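Local atomic coordinates of phenol hydroxylase component phN (Pseudomonas stutzeri, PDB entry 3U52), a protein that probably hydroxylates phenol and related aromatics as the large subunit of a multicomponent monooxygenase, activating molecular oxygen at a diiron centre. Residues Leu107-Ala110 with Ala111-Tyr115; Val223-Gly226 with Phe227-Ser231. One frame throughout, in Å; residues are numbered along the deposited sequence.

Each contact is a nine-residue piece of a helix in the bundle that holds the diiron centre: contact 1 on helix 105-121, contact 2 on helix 220-250. Their centres lie 19 Å apart and their nearest atoms about 5 Å, without touching. Contact 1 supplies an iron ligand, Glu108; in contact 2 the side chain of Phe225 comes to about 6 Å from an iron. Each of these side chains is about 4 Å from a bound xenon. Helix 125-155 runs between them as a shared partner. Its Gln145 hydrogen-bonds Glu108 and packs against Phe225, and its His141, which binds the same iron as Glu108, lies against Ala229 of contact 2.

Contact 1. Residues Leu107-Ala110 with Ala111-Tyr115; sequences LEHA and AFQGY. With FE (Fe (III) ion), chain G.
In the four-helix bundle around the diiron centre, the part of helix 105-121 that supplies Glu108 also places His109 beside Phe112 and links both segments through its backbone. Phe112 N donates to Glu108 O at 3.0 Å, and Gln113 N to His109 O at 3.2 Å, the latter nearly straight at 164°. Gly114 N to Ala110 O, 3.0 Å, adds a third bond of the same helical spacing. The two aromatic side chains run alongside each other, since in both CG stands anti to the backbone N (chi1 -157° in His109). Their rings form a T-shaped pair with centroids 5.4 Å apart and planes at 75°: the Phe112 edge is presented to the imidazole face, and Phe112 CD2 sits above the rim of the imidazole, 4.0 Å from His109 NE2. At the imidazole edge comes the amide of Gln113, with OE1 4.4 Å from His109 CD2, and this oxygen is weakly hydrogen-bonded to another protein of the complex. His109 ND1 is hydrogen-bonded to Ser142 of helix 125-155, while Phe112 packs on Leu139 of that helix. Glu108 leaves the helix on a different side, toward the metal. Its chain bends at chi2 and delivers OE2 to the iron(III) ion at 2.3 Å; OE1 stays 3.3 Å from the metal and is hydrogen-bonded by Gln145. Glu138 and His141 also bind this iron. The carboxylate is bound through one oxygen and steadied through the other, so Gln145, in the second shell, probably helps to fix its rotation, and the coordination is tied to helix 125-155 at both shells.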
loop_
_atom_site.group_PDB
_atom_site.type_symbol
_atom_site.label_atom_id
_atom_site.label_comp_id
_atom_site.label_asym_id
_atom_site.label_seq_id
_atom_site.Cartn_x
_atom_site.Cartn_y
_atom_site.Cartn_z
ATOM N N LEU A 107 26.389 0.871 3.630
ATOM C CA LEU A 107 26.961 1.103 2.314
ATOM C C LEU A 107 26.033 1.927 1.427
ATOM O O LEU A 107 26.520 2.730 0.609
ATOM C CB LEU A 107 27.331 -0.224 1.648
ATOM C CG LEU A 107 28.787 -0.697 1.846
ATOM C CD1 LEU A 107 29.488 -0.122 3.037
ATOM C CD2 LEU A 107 28.946 -2.226 1.704
ATOM N N GLU A 108 24.705 1.763 1.603
ATOM C CA GLU A 108 23.746 2.466 0.738
ATOM C C GLU A 108 23.995 3.943 1.078
ATOM O O GLU A 108 24.043 4.805 0.206
ATOM C CB GLU A 108 22.291 2.119 1.094
ATOM C CG GLU A 108 21.851 0.633 0.896
ATOM C CD GLU A 108 21.591 0.307 -0.549
ATOM O OE1 GLU A 108 20.989 -0.738 -0.847
ATOM O OE2 GLU A 108 21.999 1.102 -1.397
ATOM N N HIS A 109 24.109 4.221 2.370
ATOM C CA HIS A 109 24.259 5.591 2.858
ATOM C C HIS A 109 25.610 6.211 2.448
ATOM O O HIS A 109 25.647 7.354 1.999
ATOM C CB HIS A 109 24.115 5.659 4.354
ATOM C CG HIS A 109 23.730 7.016 4.827
ATOM N ND1 HIS A 109 22.417 7.423 4.897
ATOM C CD2 HIS A 109 24.472 8.086 5.163
ATOM C CE1 HIS A 109 22.365 8.676 5.307
ATOM N NE2 HIS A 109 23.601 9.106 5.464
ATOM N N ALA A 110 26.707 5.464 2.614
ATOM C CA ALA A 110 27.991 5.825 1.989
ATOM C C ALA A 110 27.889 6.117 0.483
ATOM O O ALA A 110 28.533 7.046 -0.004
ATOM C CB ALA A 110 28.992 4.745 2.216
ATOM N N ALA A 111 27.051 5.383 -0.252
ATOM C CA ALA A 111 26.969 5.587 -1.694
ATOM C C ALA A 111 26.233 6.918 -1.953
ATOM O O ALA A 111 26.573 7.683 -2.885
ATOM C CB ALA A 111 26.299 4.447 -2.355
ATOM N N PHE A 112 25.255 7.209 -1.101
ATOM C CA PHE A 112 24.558 8.504 -1.183
ATOM C C PHE A 112 25.540 9.701 -1.104
ATOM O O PHE A 112 25.504 10.584 -1.945
ATOM C CB PHE A 112 23.446 8.600 -0.130
ATOM C CG PHE A 112 23.183 10.005 0.345
ATOM C CD1 PHE A 112 22.749 11.016 -0.561
ATOM C CD2 PHE A 112 23.329 10.315 1.681
ATOM C CE1 PHE A 112 22.500 12.283 -0.141
ATOM C CE2 PHE A 112 23.092 11.648 2.148
ATOM C CZ PHE A 112 22.675 12.616 1.234
ATOM N N GLN A 113 26.406 9.715 -0.084
ATOM C CA GLN A 113 27.428 10.766 0.039
ATOM C C GLN A 113 28.472 10.765 -1.088
ATOM O O GLN A 113 28.853 11.818 -1.541
ATOM C CB GLN A 113 28.170 10.650 1.374
ATOM C CG GLN A 113 27.357 10.173 2.522
ATOM C CD GLN A 113 28.125 10.126 3.785
ATOM O OE1 GLN A 113 28.623 9.055 4.203
ATOM N NE2 GLN A 113 28.272 11.286 4.412
ATOM N N GLY A 114 28.958 9.583 -1.478
ATOM C CA GLY A 114 29.966 9.438 -2.537
ATOM C C GLY A 114 29.430 9.887 -3.885
ATOM O O GLY A 114 30.110 10.620 -4.619
ATOM N N TYR A 115 28.205 9.482 -4.226
ATOM C CA TYR A 115 27.607 9.942 -5.477
ATOM C C TYR A 115 27.240 11.439 -5.440
ATOM O O TYR A 115 27.346 12.121 -6.471
ATOM C CB TYR A 115 26.373 9.106 -5.839
ATOM C CG TYR A 115 26.735 7.834 -6.577
ATOM C CD1 TYR A 115 26.767 6.611 -5.893
ATOM C CD2 TYR A 115 27.112 7.863 -7.927
ATOM C CE1 TYR A 115 27.142 5.445 -6.542
ATOM C CE2 TYR A 115 27.492 6.676 -8.599
ATOM C CZ TYR A 115 27.505 5.491 -7.886
ATOM O OH TYR A 115 27.833 4.324 -8.520
HETATM FE FE FE G . 21.340 1.104 -3.586
#

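Contact 2. Residues Val223-Gly226 with Phe227-Ser231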
loop_
_atom_site.group_PDB
_atom_site.type_symbol
_atom_site.label_atom_id
_atom_site.label_comp_id
_atom_site.label_asym_id
_atom_site.label_seq_id
_atom_site.Cartn_x
_atom_site.Cartn_y
_atom_site.Cartn_z
ATOM N N VAL A 223 11.046 -8.422 0.607
ATOM C CA VAL A 223 10.798 -8.699 -0.789
ATOM C C VAL A 223 10.134 -7.475 -1.467
ATOM O O VAL A 223 10.438 -7.156 -2.619
ATOM C CB VAL A 223 10.082 -10.034 -1.049
ATOM C CG1 VAL A 223 8.613 -9.933 -0.739
ATOM C CG2 VAL A 223 10.269 -10.410 -2.511
ATOM N N THR A 224 9.304 -6.765 -0.711
ATOM C CA THR A 224 8.625 -5.556 -1.185
ATOM C C THR A 224 9.661 -4.452 -1.410
ATOM O O THR A 224 9.596 -3.735 -2.403
ATOM C CB THR A 224 7.558 -5.087 -0.169
ATOM O OG1 THR A 224 6.578 -6.125 -0.033
ATOM C CG2 THR A 224 6.860 -3.780 -0.638
ATOM N N PHE A 225 10.593 -4.292 -0.456
ATOM C CA PHE A 225 11.691 -3.384 -0.709
ATOM C C PHE A 225 12.406 -3.782 -2.020
ATOM O O PHE A 225 12.637 -2.933 -2.876
ATOM C CB PHE A 225 12.714 -3.299 0.431
ATOM C CG PHE A 225 13.975 -2.622 -0.023
ATOM C CD1 PHE A 225 13.979 -1.232 -0.239
ATOM C CD2 PHE A 225 15.108 -3.360 -0.366
ATOM C CE1 PHE A 225 15.112 -0.593 -0.754
ATOM C CE2 PHE A 225 16.251 -2.723 -0.882
ATOM C CZ PHE A 225 16.245 -1.338 -1.080
ATOM N N GLY A 226 12.754 -5.064 -2.196
ATOM C CA GLY A 226 13.433 -5.541 -3.464
ATOM C C GLY A 226 12.669 -5.277 -4.763
ATOM O O GLY A 226 13.232 -4.731 -5.743
ATOM N N PHE A 227 11.388 -5.630 -4.796
ATOM C CA PHE A 227 10.551 -5.246 -5.942
ATOM C C PHE A 227 10.586 -3.753 -6.205
ATOM O O PHE A 227 10.707 -3.353 -7.333
ATOM C CB PHE A 227 9.066 -5.700 -5.811
ATOM C CG PHE A 227 8.853 -7.201 -6.035
ATOM C CD1 PHE A 227 8.201 -7.980 -5.073
ATOM C CD2 PHE A 227 9.330 -7.827 -7.179
ATOM C CE1 PHE A 227 8.024 -9.378 -5.250
ATOM C CE2 PHE A 227 9.165 -9.222 -7.367
ATOM C CZ PHE A 227 8.502 -9.993 -6.395
ATOM N N SER A 228 10.463 -2.946 -5.153
ATOM C CA SER A 228 10.511 -1.485 -5.255
ATOM C C SER A 228 11.839 -0.880 -5.812
ATOM O O SER A 228 11.864 0.180 -6.481
ATOM C CB SER A 228 10.268 -0.924 -3.880
ATOM O OG SER A 228 9.613 0.287 -4.041
ATOM N N ALA A 229 12.937 -1.571 -5.540
ATOM C CA ALA A 229 14.235 -1.117 -5.950
ATOM C C ALA A 229 14.610 -1.553 -7.368
ATOM O O ALA A 229 15.567 -1.020 -7.903
ATOM C CB ALA A 229 15.268 -1.596 -4.965
ATOM N N GLN A 230 13.865 -2.484 -7.985
ATOM C CA GLN A 230 14.177 -2.945 -9.361
ATOM C C GLN A 230 14.297 -1.860 -10.429
ATOM O O GLN A 230 15.310 -1.814 -11.134
ATOM C CB GLN A 230 13.209 -4.015 -9.844
ATOM C CG GLN A 230 13.516 -5.351 -9.196
ATOM C CD GLN A 230 12.558 -6.433 -9.655
ATOM O OE1 GLN A 230 11.369 -6.176 -9.819
ATOM N NE2 GLN A 230 13.076 -7.646 -9.879
ATOM N N SER A 231 13.294 -0.997 -10.543
ATOM C CA SER A 231 13.368 0.090 -11.514
ATOM C C SER A 231 14.546 1.034 -11.238
ATOM O O SER A 231 15.127 1.579 -12.157
ATOM C CB SER A 231 12.045 0.859 -11.623
ATOM O OG SER A 231 11.686 1.437 -10.383
#
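Over one face of the Phe225 ring lies the methyl of Ala229, its CB 4.0 Å from Phe225 CZ. The Phe227 ring is met by Val223: CG2 of the valine touches CE1 at 3.7 Å, and Val223 O approaches CD1 obliquely at 3.4 Å. The two side chains lie side by side; Val223 CG2, anti to the backbone N, is directed at the CD1-CE1 side of the phenyl ring. Phe225 swings its ring to another side of the helix (chi1 166°), into the interior, where it packs on Thr144 and Gln145 of helix 125-155 and Met211 of helix 187-216, and a bound xenon touches it. This stretch belongs to helix 220-250, which further along contributes Glu233 and His236 to the diiron site of this hydroxylase bundle. Phe227 N to Val223 O, at 2.8 Å and 175°, is short and straight, and Ser228 N to Thr224 O follows at 3.0 Å. Past this the bonding becomes poorer: Ala229 N is shared by two weak bonds, to Phe225 O at 3.0 Å and to Gly226 O at 3.2 Å, and Gln230 N reaches Gly226 O only weakly. Val223 and Phe227 also pack against Asn82 and Gln81 of the second copy of this protein.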